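Local coordinates for protein cruciferin (Brassica napus, PDB 3KGL) that probably serves as a seed storage protein, a nutrient reserve of the 11S globulin family whose subunit contains two cupin domains, at residues S67-G72 and T151-A156; Y48-K53 and L173-V178; G353-Q358 and E393-I398; L304-T309 and R327-Q332; S59-A64 and S177-A182. All coordinates share one frame; numbering follows the deposited sequence.

All five contacts belong to the two cupin domains: interactions 1, 2 and 5 to the first, interactions 3 and 4 to the second. Interactions 1, 2 and 4 are buried strand pairings held by backbone hydrogen bonds. Interactions 1 and 2 join neighbouring parts of one sheet, since strands 65-71 and 173-180 lie side by side. Interactions 3 and 5 instead link the two sheets of a domain, and both include a ring facing an aliphatic carbon; interaction 5 adds Thr63 and a weak backbone bond and is buried, interaction 3 only partly. Interaction 4 shares its sheet with strand 394-401 of interaction 3. Phe68 of interaction 1 crosses to the second domain, touching Ile398 and Arg327.

Interaction 1: S67-G72 and T151-A156; sequences SFVAKG and TGDTIA
Segments 67-72 and 151-156 run antiparallel, pairing Ser67 with Ile155 and Phe68 with Thr154, their short strand axes 4.7 Å apart and their directions 157° from one another. Ser67 and Ile155 exchange two backbone hydrogen bonds, Ser67 N to Ile155 O and Ile155 N to Ser67 O. Farther along, Val69 N gives a bond to Asp153 O and Gly152 N one to Val69 O. With CG anti to the backbone N (chi1 -176°), the Phe68 ring has Thr154 OG1 at its edge, 3.6 Å from Phe68 CD1. The tip of the same ring reaches the turn, with Phe68 CZ 3.7 Å from Gly152 CA. Beyond it, the ring packs on Ile398 and Phe400 of the second cupin domain. Val69 CG2 lies 3.6 Å from Asp153 CB, while the Asp153 carboxylate turns to Arg150 N and Asn290 ND2. At the Gly72 end, just past the classic bulge that Ala70 and Lys71 form opposite Val174, Thr151 OG1 donates to Gly72 O over 3.1 Å, in the carbonyl plane and on a lone pair. Apart from that threonine hydroxyl, the bonds across the pair are main-chain, so the pairing itself probably depends little on side-chain identity.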
# COMPACT_ATOMS: atom_id res chain seq x y z
N SER A 67 -1.71 21.46 -1.67
CA SER A 67 -1.18 22.71 -2.18
C SER A 67 -1.09 23.74 -1.05
O SER A 67 -1.87 23.67 -0.10
CB SER A 67 -2.06 23.26 -3.32
OG SER A 67 -2.23 22.33 -4.39
N PHE A 68 -0.15 24.67 -1.17
CA PHE A 68 -0.02 25.81 -0.26
C PHE A 68 0.16 27.08 -1.08
O PHE A 68 0.85 27.07 -2.10
CB PHE A 68 1.16 25.61 0.67
CG PHE A 68 1.32 26.68 1.71
CD1 PHE A 68 0.63 26.61 2.91
CD2 PHE A 68 2.19 27.74 1.51
CE1 PHE A 68 0.79 27.59 3.87
CE2 PHE A 68 2.35 28.73 2.46
CZ PHE A 68 1.65 28.65 3.64
N VAL A 69 -0.50 28.16 -0.67
CA VAL A 69 -0.35 29.44 -1.36
C VAL A 69 0.69 30.23 -0.58
O VAL A 69 0.48 30.56 0.58
CB VAL A 69 -1.67 30.22 -1.42
CG1 VAL A 69 -2.65 29.56 -2.39
CG2 VAL A 69 -2.28 30.28 -0.06
N ALA A 70 1.83 30.49 -1.22
CA ALA A 70 2.98 31.04 -0.52
C ALA A 70 3.02 32.55 -0.64
O ALA A 70 3.36 33.24 0.31
CB ALA A 70 4.26 30.44 -1.05
N LYS A 71 2.69 33.03 -1.83
CA LYS A 71 2.63 34.46 -2.11
C LYS A 71 1.40 34.74 -2.95
O LYS A 71 1.18 34.09 -3.98
CB LYS A 71 3.87 34.95 -2.89
CG LYS A 71 5.19 34.26 -2.56
CD LYS A 71 6.42 35.09 -2.94
CE LYS A 71 6.79 36.06 -1.82
NZ LYS A 71 6.61 35.46 -0.45
N GLY A 72 0.58 35.70 -2.54
CA GLY A 72 -0.42 36.21 -3.45
C GLY A 72 -1.82 35.90 -3.02
O GLY A 72 -2.08 35.54 -1.87
N THR A 151 -2.79 34.05 0.85
CA THR A 151 -1.59 33.43 1.39
C THR A 151 -1.86 32.64 2.67
O THR A 151 -2.55 33.11 3.57
CB THR A 151 -0.47 34.46 1.58
OG1 THR A 151 0.01 34.88 0.29
CG2 THR A 151 0.68 33.87 2.37
N GLY A 152 -1.33 31.42 2.73
CA GLY A 152 -1.50 30.57 3.90
C GLY A 152 -2.56 29.51 3.74
O GLY A 152 -2.62 28.55 4.52
N ASP A 153 -3.42 29.67 2.74
CA ASP A 153 -4.43 28.65 2.47
C ASP A 153 -3.73 27.34 2.15
O ASP A 153 -2.74 27.31 1.42
CB ASP A 153 -5.35 29.05 1.31
CG ASP A 153 -6.37 30.12 1.69
OD1 ASP A 153 -6.74 30.22 2.89
OD2 ASP A 153 -6.82 30.85 0.78
N THR A 154 -4.25 26.25 2.69
CA THR A 154 -3.74 24.93 2.39
C THR A 154 -4.85 24.10 1.75
O THR A 154 -5.86 23.82 2.39
CB THR A 154 -3.20 24.27 3.65
OG1 THR A 154 -2.40 25.22 4.36
CG2 THR A 154 -2.34 23.04 3.29
N ILE A 155 -4.66 23.72 0.49
CA ILE A 155 -5.67 23.02 -0.30
C ILE A 155 -5.40 21.53 -0.45
O ILE A 155 -4.25 21.13 -0.64
CB ILE A 155 -5.77 23.62 -1.72
CG1 ILE A 155 -6.57 24.92 -1.71
CG2 ILE A 155 -6.36 22.60 -2.69
CD1 ILE A 155 -5.71 26.15 -1.63
N ALA A 156 -6.45 20.70 -0.39
CA ALA A 156 -6.31 19.26 -0.62
C ALA A 156 -7.07 18.77 -1.85
O ALA A 156 -8.18 19.25 -2.16
CB ALA A 156 -6.73 18.47 0.59

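Interaction 2: Y48-K53 and L173-V178; sequences YIIESK and LVIVSV
Ile50 and Tyr48 meet Leu173 and Ile175 in an antiparallel pairing inside the first cupin domain, a jelly-roll fold of two facing sheets. The strand directions differ by 168°. On the face that carries Tyr48, Ile50, Leu173 and Ile175, the methyl end of Ile50 makes the nearest apolar contacts: Ile50 CD1 is 3.6 Å from Ile175 CD1 and 3.9 Å from Leu173 CD2. Ile50 and Leu173 run side by side, pointing the same way, whereas Ile175 comes across Ile50 at a slant. Tyr48 CD2 is 4.1 Å from Ile175 CB. On the other face, Ile49 CG2 and Val174 CG2 meet at 4.0 Å.

Backbone bonds set this register. Ile50 and Leu173 bond in both directions, Ile50 N to Leu173 O and Leu173 N to Ile50 O. At the Tyr48 end, Tyr48 N to Ile175 O is bent and the return bond from Ile175 N is weak.

Outside the pair, Phe165 of the facing sheet packs on Tyr48, Ile50 and Ile175, so this apolar patch looks into the barrel interior. Tyr56 stacks on the Tyr48 ring. The hydroxyl of that ring has a weak bond to Lys65 NZ, and Tyr48 OH also hydrogen-bonds O1 of a bound glycerol, probably picked up from the crystallisation liquor.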
# COMPACT_ATOMS: atom_id res chain seq x y z
N TYR A 48 3.66 26.59 -8.91
CA TYR A 48 3.03 27.41 -9.93
C TYR A 48 3.41 28.84 -9.62
O TYR A 48 3.23 29.29 -8.49
CB TYR A 48 1.51 27.31 -9.85
CG TYR A 48 0.93 25.93 -10.02
CD1 TYR A 48 1.57 24.97 -10.78
CD2 TYR A 48 -0.29 25.61 -9.44
CE1 TYR A 48 1.03 23.71 -10.95
CE2 TYR A 48 -0.84 24.36 -9.61
CZ TYR A 48 -0.19 23.41 -10.36
OH TYR A 48 -0.75 22.17 -10.52
N ILE A 49 3.94 29.56 -10.61
CA ILE A 49 4.09 31.01 -10.47
C ILE A 49 3.23 31.79 -11.44
O ILE A 49 3.63 31.99 -12.59
CB ILE A 49 5.52 31.49 -10.67
CG1 ILE A 49 6.52 30.54 -10.04
CG2 ILE A 49 5.63 32.84 -10.07
CD1 ILE A 49 7.86 31.16 -9.76
N ILE A 50 2.06 32.23 -10.98
CA ILE A 50 1.04 32.79 -11.87
C ILE A 50 1.02 34.32 -11.89
O ILE A 50 0.88 34.97 -10.84
CB ILE A 50 -0.36 32.24 -11.54
CG1 ILE A 50 -0.30 30.72 -11.38
CG2 ILE A 50 -1.33 32.62 -12.65
CD1 ILE A 50 -1.41 30.16 -10.55
N GLU A 51 1.15 34.89 -13.09
CA GLU A 51 1.22 36.33 -13.26
C GLU A 51 -0.15 36.96 -13.14
O GLU A 51 -1.10 36.30 -12.74
CB GLU A 51 1.85 36.68 -14.62
CG GLU A 51 3.35 36.48 -14.69
CD GLU A 51 4.11 37.23 -13.60
OE1 GLU A 51 3.47 38.02 -12.85
OE2 GLU A 51 5.34 37.05 -13.49
N SER A 52 -0.27 38.24 -13.47
CA SER A 52 -1.55 38.90 -13.32
C SER A 52 -2.43 38.70 -14.55
O SER A 52 -1.93 38.67 -15.68
CB SER A 52 -1.37 40.38 -13.01
OG SER A 52 -2.29 40.76 -12.00
N LYS A 53 -3.74 38.57 -14.32
CA LYS A 53 -4.70 38.22 -15.36
C LYS A 53 -4.47 36.78 -15.78
O LYS A 53 -5.03 36.29 -16.77
CB LYS A 53 -4.54 39.13 -16.59
CG LYS A 53 -5.00 40.57 -16.43
CD LYS A 53 -4.15 41.51 -17.31
CE LYS A 53 -3.91 40.94 -18.72
NZ LYS A 53 -2.93 41.73 -19.54
N LEU A 173 0.80 35.42 -7.97
CA LEU A 173 0.24 34.39 -7.11
C LEU A 173 1.11 33.15 -7.17
O LEU A 173 1.36 32.61 -8.26
CB LEU A 173 -1.18 34.05 -7.58
CG LEU A 173 -1.79 32.77 -7.02
CD1 LEU A 173 -2.11 32.91 -5.54
CD2 LEU A 173 -3.02 32.45 -7.83
N VAL A 174 1.58 32.69 -6.02
CA VAL A 174 2.50 31.56 -5.97
C VAL A 174 1.88 30.41 -5.21
O VAL A 174 1.72 30.48 -3.99
CB VAL A 174 3.85 31.93 -5.32
CG1 VAL A 174 4.65 30.68 -5.06
CG2 VAL A 174 4.64 32.86 -6.20
N ILE A 175 1.51 29.35 -5.92
CA ILE A 175 1.09 28.14 -5.25
C ILE A 175 2.25 27.14 -5.29
O ILE A 175 2.97 27.03 -6.29
CB ILE A 175 -0.22 27.51 -5.84
CG1 ILE A 175 -1.39 28.51 -5.81
CG2 ILE A 175 -0.64 26.30 -5.02
CD1 ILE A 175 -1.69 29.15 -7.14
N VAL A 176 2.43 26.44 -4.17
CA VAL A 176 3.43 25.39 -4.02
C VAL A 176 2.70 24.07 -3.67
O VAL A 176 1.76 24.09 -2.88
CB VAL A 176 4.45 25.82 -2.96
CG1 VAL A 176 4.66 24.76 -1.90
CG2 VAL A 176 5.75 26.23 -3.64
N SER A 177 3.12 22.95 -4.28
CA SER A 177 2.35 21.69 -4.22
C SER A 177 3.22 20.45 -4.03
O SER A 177 4.24 20.30 -4.70
CB SER A 177 1.54 21.47 -5.51
OG SER A 177 0.46 22.39 -5.65
N VAL A 178 2.80 19.54 -3.14
CA VAL A 178 3.43 18.22 -3.08
C VAL A 178 2.56 17.20 -3.81
O VAL A 178 1.34 17.26 -3.75
CB VAL A 178 3.68 17.73 -1.63
CG1 VAL A 178 2.39 17.44 -0.94
CG2 VAL A 178 4.55 16.47 -1.63

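Interaction 3: G353-Q358 and E393-I398; sequences GEAHVQ and EQFRWI
Ser392 OG is gripped from both segments: it is hydrogen-bonded to Glu354 N and, weakly, to Gln394 O. No hydrogen bond runs directly between 353-358 and 393-398, and the contact itself is a methyl group set on a ring. Ala355 CB lies 3.4 Å from the centroid of the Phe395 ring and 2° off the ring normal, a CH-pi contact over the middle of the face. All six ring carbons are therefore almost equally far from the methyl, with Phe395 CE1 at 3.6 Å from Ala355 CB. The ring gets there with CG anti to the backbone N (chi1 -174°). Its CD1 corner also reaches the peptide of Glu354, with Phe395 CD1 3.5 Å from Glu354 C.

Gly353 passes Gln394 with CA 4.0 Å from Gln394 O. A CB here would come too close to that oxygen, and the positive phi of 78° itself favours glycine.

Within its own strand, Phe395 puts CE2 3.5 Å above the plane of the Trp397 ring, toward the rim. Ala390, Ile330 and Val350 add further apolar contacts around Phe395. Strands 354-360 and 394-401 belong to different sheets, and a phenylalanine from one meeting an alanine from the other is the intersheet core packing of a cupin jelly roll.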
# COMPACT_ATOMS: atom_id res chain seq x y z
N GLY A 353 12.76 34.08 4.20
CA GLY A 353 13.95 34.17 5.01
C GLY A 353 14.85 32.94 5.02
O GLY A 353 14.86 32.12 4.10
N GLU A 354 15.62 32.83 6.09
CA GLU A 354 16.72 31.90 6.13
C GLU A 354 16.82 31.26 7.50
O GLU A 354 16.49 31.87 8.51
CB GLU A 354 18.04 32.65 5.86
CG GLU A 354 18.16 33.30 4.50
CD GLU A 354 19.55 33.12 3.89
OE1 GLU A 354 19.77 33.56 2.74
OE2 GLU A 354 20.42 32.52 4.57
N ALA A 355 17.29 30.02 7.53
CA ALA A 355 17.60 29.37 8.79
C ALA A 355 18.71 28.35 8.60
O ALA A 355 18.95 27.84 7.50
CB ALA A 355 16.37 28.73 9.38
N HIS A 356 19.40 28.04 9.69
CA HIS A 356 20.48 27.09 9.62
C HIS A 356 20.03 25.77 10.20
O HIS A 356 19.62 25.68 11.36
CB HIS A 356 21.70 27.61 10.36
CG HIS A 356 22.91 26.74 10.19
ND1 HIS A 356 23.84 26.96 9.19
CD2 HIS A 356 23.31 25.63 10.85
CE1 HIS A 356 24.77 26.03 9.26
NE2 HIS A 356 24.47 25.21 10.25
N VAL A 357 20.07 24.73 9.37
CA VAL A 357 19.58 23.43 9.80
C VAL A 357 20.62 22.33 9.75
O VAL A 357 21.54 22.34 8.93
CB VAL A 357 18.28 22.95 9.04
CG1 VAL A 357 18.02 23.73 7.75
CG2 VAL A 357 18.36 21.47 8.75
N GLN A 358 20.47 21.39 10.67
CA GLN A 358 21.23 20.16 10.64
C GLN A 358 20.26 18.98 10.55
O GLN A 358 19.23 18.93 11.23
CB GLN A 358 22.11 20.07 11.88
CG GLN A 358 22.85 21.35 12.21
CD GLN A 358 23.97 21.15 13.22
OE1 GLN A 358 24.90 20.37 13.00
NE2 GLN A 358 23.89 21.87 14.33
N GLU A 393 15.46 37.85 9.70
CA GLU A 393 14.62 38.49 10.70
C GLU A 393 13.50 37.57 11.18
O GLU A 393 13.36 37.32 12.37
CB GLU A 393 14.08 39.82 10.20
CG GLU A 393 14.89 41.00 10.68
CD GLU A 393 14.00 42.14 11.12
OE1 GLU A 393 14.46 42.97 11.94
OE2 GLU A 393 12.84 42.19 10.66
N GLN A 394 12.72 37.05 10.25
CA GLN A 394 11.88 35.91 10.61
C GLN A 394 11.90 34.81 9.56
O GLN A 394 11.98 35.06 8.35
CB GLN A 394 10.46 36.34 10.97
CG GLN A 394 9.48 36.43 9.81
CD GLN A 394 8.07 36.73 10.30
OE1 GLN A 394 7.71 36.40 11.45
NE2 GLN A 394 7.28 37.37 9.45
N PHE A 395 11.86 33.58 10.05
CA PHE A 395 11.89 32.37 9.23
C PHE A 395 10.49 31.81 9.09
O PHE A 395 9.78 31.64 10.08
CB PHE A 395 12.79 31.33 9.89
CG PHE A 395 12.99 30.10 9.07
CD1 PHE A 395 13.49 30.20 7.78
CD2 PHE A 395 12.71 28.85 9.58
CE1 PHE A 395 13.69 29.06 7.00
CE2 PHE A 395 12.91 27.71 8.81
CZ PHE A 395 13.39 27.82 7.52
N ARG A 396 10.06 31.53 7.86
CA ARG A 396 8.75 30.91 7.67
C ARG A 396 8.81 29.84 6.61
O ARG A 396 9.47 30.00 5.58
CB ARG A 396 7.70 31.95 7.32
CG ARG A 396 8.00 33.27 7.93
CD ARG A 396 6.77 34.08 8.16
NE ARG A 396 5.94 34.21 6.97
CZ ARG A 396 4.63 34.37 7.03
NH1 ARG A 396 3.92 34.49 5.92
NH2 ARG A 396 4.04 34.40 8.23
N TRP A 397 8.11 28.75 6.86
CA TRP A 397 8.26 27.57 6.03
C TRP A 397 7.01 26.72 6.09
O TRP A 397 6.15 26.92 6.93
CB TRP A 397 9.49 26.77 6.49
CG TRP A 397 9.31 25.92 7.75
CD1 TRP A 397 9.18 24.57 7.80
CD2 TRP A 397 9.26 26.37 9.12
NE1 TRP A 397 9.04 24.15 9.09
CE2 TRP A 397 9.10 25.24 9.92
CE3 TRP A 397 9.35 27.62 9.73
CZ2 TRP A 397 9.01 25.31 11.31
CZ3 TRP A 397 9.27 27.70 11.11
CH2 TRP A 397 9.10 26.54 11.88
N ILE A 398 6.93 25.77 5.17
CA ILE A 398 5.83 24.83 5.14
C ILE A 398 6.41 23.41 4.97
O ILE A 398 7.19 23.18 4.05
CB ILE A 398 4.81 25.23 4.02
CG1 ILE A 398 3.36 25.11 4.50
CG2 ILE A 398 5.06 24.47 2.73
CD1 ILE A 398 3.00 23.78 5.16

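Interaction 4: L304-T309 and R327-Q332; sequences LGYIST and RGSIRQ
Gly305 to Thr309 and Arg327 to Arg331 form a buried antiparallel strand pair in the second cupin domain, between strand 297-301 on the outside and strand 394-401 farther in. The two directions are 179° apart, almost exactly opposed. Five backbone hydrogen bonds span the pair. Among them Ser308 N reaches Arg327 O at 2.8 Å, nearly along the C=O axis, and Arg331 N closes the far end on Leu304 O at 3.0 Å.

Tyr306 and Ser329 bond to each other in both directions through the main chain, and their side chains meet too. Tyr306 CG lies between the backbone N and the carbonyl carbon (chi1 64°), and the ring lies across the neighbouring strand, Tyr306 CE2 3.3 Å from Ser329 CB. Ser329 N stands 4.2 Å above the ring plane, toward the rim. Ser329 OG turns to Arg396 NH2, and Tyr306 OH has a weak bond to Asp292 OD1. An alanine at Tyr306 would probably leave Ser329 CB without its aromatic neighbour and Asp292 without this weak hydroxyl partner.

Asp292 also takes a salt bridge from Arg327 NE, while Arg327 NH1 hydrogen-bonds Thr351 OG1. Glycines sit at two places where the backbones come close: Gly305 CA is 4.3 Å from Ile330 CA, and Gly328 CA is equally far from Ile307 CA. At Gly305 the backbone angles by themselves call for glycine. Close antiparallel pairing of this kind builds one of the two sheets of a cupin jelly roll.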
# COMPACT_ATOMS: atom_id res chain seq x y z
N LEU A 304 8.57 34.26 20.25
CA LEU A 304 9.33 33.32 19.41
C LEU A 304 8.70 32.99 18.05
O LEU A 304 9.40 32.95 17.04
CB LEU A 304 9.57 32.02 20.16
CG LEU A 304 10.95 31.81 20.76
CD1 LEU A 304 11.73 33.09 20.65
CD2 LEU A 304 10.82 31.35 22.21
N GLY A 305 7.40 32.72 18.04
CA GLY A 305 6.69 32.40 16.80
C GLY A 305 5.64 31.32 17.00
O GLY A 305 5.32 30.99 18.13
N TYR A 306 5.10 30.76 15.91
CA TYR A 306 4.17 29.63 16.02
C TYR A 306 4.47 28.46 15.11
O TYR A 306 5.25 28.57 14.17
CB TYR A 306 2.71 30.05 15.79
CG TYR A 306 2.42 30.55 14.40
CD1 TYR A 306 1.52 29.89 13.57
CD2 TYR A 306 3.04 31.71 13.92
CE1 TYR A 306 1.24 30.37 12.28
CE2 TYR A 306 2.77 32.19 12.64
CZ TYR A 306 1.87 31.52 11.82
OH TYR A 306 1.62 32.02 10.56
N ILE A 307 3.85 27.33 15.42
CA ILE A 307 3.75 26.22 14.48
C ILE A 307 2.32 25.74 14.44
O ILE A 307 1.74 25.40 15.47
CB ILE A 307 4.62 25.05 14.88
CG1 ILE A 307 6.09 25.44 14.77
CG2 ILE A 307 4.30 23.88 13.97
CD1 ILE A 307 7.02 24.52 15.49
N SER A 308 1.74 25.72 13.24
CA SER A 308 0.37 25.31 13.08
C SER A 308 0.39 24.00 12.31
O SER A 308 1.38 23.67 11.67
CB SER A 308 -0.40 26.37 12.30
OG SER A 308 -1.66 26.64 12.90
N THR A 309 -0.70 23.24 12.37
CA THR A 309 -0.68 21.91 11.78
C THR A 309 -2.00 21.44 11.23
O THR A 309 -3.04 21.65 11.85
CB THR A 309 -0.21 20.88 12.81
OG1 THR A 309 1.22 20.79 12.77
CG2 THR A 309 -0.78 19.52 12.50
N ARG A 327 2.88 24.38 9.09
CA ARG A 327 3.36 25.73 8.79
C ARG A 327 3.97 26.36 10.03
O ARG A 327 3.44 26.22 11.13
CB ARG A 327 2.23 26.61 8.25
CG ARG A 327 2.48 28.10 8.35
CD ARG A 327 3.51 28.59 7.38
NE ARG A 327 3.17 29.91 6.85
CZ ARG A 327 3.84 30.54 5.89
NH1 ARG A 327 4.92 29.99 5.34
NH2 ARG A 327 3.44 31.73 5.46
N GLY A 328 5.10 27.05 9.85
CA GLY A 328 5.76 27.71 10.96
C GLY A 328 6.38 29.06 10.64
O GLY A 328 6.97 29.26 9.57
N SER A 329 6.23 29.99 11.58
CA SER A 329 6.88 31.30 11.54
C SER A 329 7.68 31.52 12.81
O SER A 329 7.10 31.59 13.90
CB SER A 329 5.84 32.41 11.47
OG SER A 329 5.85 33.05 10.21
N ILE A 330 8.99 31.64 12.69
CA ILE A 330 9.82 31.99 13.85
C ILE A 330 10.68 33.23 13.63
O ILE A 330 10.95 33.62 12.50
CB ILE A 330 10.66 30.78 14.34
CG1 ILE A 330 11.75 30.42 13.34
CG2 ILE A 330 9.76 29.58 14.54
CD1 ILE A 330 12.25 29.01 13.52
N ARG A 331 11.10 33.86 14.71
CA ARG A 331 11.86 35.10 14.60
C ARG A 331 13.34 34.83 14.81
O ARG A 331 13.70 33.89 15.51
CB ARG A 331 11.36 36.13 15.61
CG ARG A 331 9.85 36.12 15.81
CD ARG A 331 9.35 37.49 16.15
NE ARG A 331 9.83 38.45 15.17
CZ ARG A 331 9.53 39.74 15.18
NH1 ARG A 331 8.74 40.21 16.14
NH2 ARG A 331 10.00 40.55 14.25
N GLN A 332 14.18 35.65 14.19
CA GLN A 332 15.63 35.48 14.23
C GLN A 332 16.11 34.83 15.53
O GLN A 332 15.73 35.24 16.63
CB GLN A 332 16.32 36.82 14.01
CG GLN A 332 17.85 36.76 13.99
CD GLN A 332 18.47 37.94 13.26
OE1 GLN A 332 17.98 39.07 13.35
NE2 GLN A 332 19.55 37.68 12.52

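Interaction 5: S59-A64 and S177-A182; sequences SFFSTA and SVLDLA
Phe61 presents one ring face to Leu179, whose CD2 lies 4.3 Å from the ring centroid and 26° off the normal, a CH-pi contact; the two side chains cross at about a right angle. Phe61 CD1 is the nearest ring atom, 3.9 Å from Leu179 CD2. Tyr48 also packs against this ring, and a bound glycerol has its nearest atom about 4 Å from the Phe61 side chain.

Two residues on, Thr63 holds OG1 between its backbone N and carbonyl carbon (chi1 68°), 3.7 Å from Leu179 CB. That hydroxyl donates to Ala64 O at 3.1 Å, coming from above the carbonyl plane. The same oxygen accepts a weak bond from Asp180 N, so Ala64 O joins the turn to strand 177-180. Thr63 CG2 rests 3.9 Å from Leu181 CD1. An alanine at Thr63 would probably leave Ala64 O with just the weak bond of these two and open a gap beside Leu181.

Outside the pair, Phe60 stacks on Trp340 of the third subunit. The chain leaving strand 54-61 thus crosses to strand 173-180, and Phe61, Thr63 and Ala64 join the two sheets of the first cupin jelly roll.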
# COMPACT_ATOMS: atom_id res chain seq x y z
N SER A 59 -6.40 21.03 -14.56
CA SER A 59 -5.62 19.81 -14.64
C SER A 59 -6.01 18.88 -13.50
O SER A 59 -6.35 19.33 -12.40
CB SER A 59 -4.11 20.12 -14.55
OG SER A 59 -3.71 20.43 -13.22
N PHE A 60 -5.97 17.58 -13.76
CA PHE A 60 -6.12 16.60 -12.69
C PHE A 60 -4.93 15.64 -12.64
O PHE A 60 -4.25 15.40 -13.64
CB PHE A 60 -7.47 15.86 -12.76
CG PHE A 60 -7.59 14.87 -13.90
CD1 PHE A 60 -6.98 13.63 -13.83
CD2 PHE A 60 -8.36 15.16 -15.01
CE1 PHE A 60 -7.11 12.72 -14.86
CE2 PHE A 60 -8.49 14.25 -16.04
CZ PHE A 60 -7.87 13.04 -15.96
N PHE A 61 -4.70 15.09 -11.45
CA PHE A 61 -3.52 14.28 -11.19
C PHE A 61 -3.87 12.85 -10.81
O PHE A 61 -5.01 12.56 -10.47
CB PHE A 61 -2.69 14.93 -10.09
CG PHE A 61 -2.13 16.26 -10.49
CD1 PHE A 61 -0.84 16.36 -10.98
CD2 PHE A 61 -2.92 17.40 -10.42
CE1 PHE A 61 -0.33 17.59 -11.37
CE2 PHE A 61 -2.42 18.63 -10.81
CZ PHE A 61 -1.12 18.72 -11.29
N SER A 62 -2.87 11.98 -10.87
CA SER A 62 -3.03 10.56 -10.57
C SER A 62 -2.64 10.24 -9.12
O SER A 62 -2.70 9.09 -8.68
CB SER A 62 -2.20 9.72 -11.55
OG SER A 62 -0.81 10.02 -11.45
N THR A 63 -2.24 11.28 -8.39
CA THR A 63 -1.82 11.13 -7.01
C THR A 63 -2.47 12.20 -6.16
O THR A 63 -3.00 13.18 -6.68
CB THR A 63 -0.33 11.36 -6.88
OG1 THR A 63 -0.05 12.74 -7.14
CG2 THR A 63 0.43 10.49 -7.86
N ALA A 64 -2.42 12.01 -4.85
CA ALA A 64 -2.87 13.04 -3.93
C ALA A 64 -2.08 14.34 -4.14
O ALA A 64 -0.95 14.34 -4.60
CB ALA A 64 -2.72 12.56 -2.52
N SER A 177 3.12 22.95 -4.28
CA SER A 177 2.35 21.69 -4.22
C SER A 177 3.22 20.45 -4.03
O SER A 177 4.24 20.30 -4.70
CB SER A 177 1.54 21.47 -5.51
OG SER A 177 0.46 22.39 -5.65
N VAL A 178 2.80 19.54 -3.14
CA VAL A 178 3.43 18.22 -3.08
C VAL A 178 2.56 17.20 -3.81
O VAL A 178 1.34 17.26 -3.75
CB VAL A 178 3.68 17.73 -1.63
CG1 VAL A 178 2.39 17.44 -0.94
CG2 VAL A 178 4.55 16.47 -1.63
N LEU A 179 3.20 16.28 -4.52
CA LEU A 179 2.48 15.17 -5.13
C LEU A 179 2.99 13.88 -4.50
O LEU A 179 4.20 13.63 -4.49
CB LEU A 179 2.70 15.17 -6.64
CG LEU A 179 2.37 16.49 -7.35
CD1 LEU A 179 3.03 16.54 -8.70
CD2 LEU A 179 0.88 16.70 -7.51
N ASP A 180 2.08 13.07 -3.96
CA ASP A 180 2.41 11.84 -3.23
C ASP A 180 2.53 10.66 -4.18
O ASP A 180 1.53 10.08 -4.58
CB ASP A 180 1.35 11.56 -2.15
CG ASP A 180 1.75 10.42 -1.21
OD1 ASP A 180 2.78 9.77 -1.46
OD2 ASP A 180 1.01 10.19 -0.22
N LEU A 181 3.76 10.31 -4.54
CA LEU A 181 4.01 9.32 -5.58
C LEU A 181 3.93 7.90 -5.05
O LEU A 181 3.43 7.01 -5.72
CB LEU A 181 5.37 9.57 -6.23
CG LEU A 181 5.36 10.47 -7.47
CD1 LEU A 181 4.18 11.44 -7.46
CD2 LEU A 181 6.67 11.22 -7.62
N ALA A 182 4.44 7.71 -3.84
CA ALA A 182 4.45 6.40 -3.20
C ALA A 182 3.04 5.92 -2.86
O ALA A 182 2.74 4.74 -3.00
CB ALA A 182 5.31 6.44 -1.97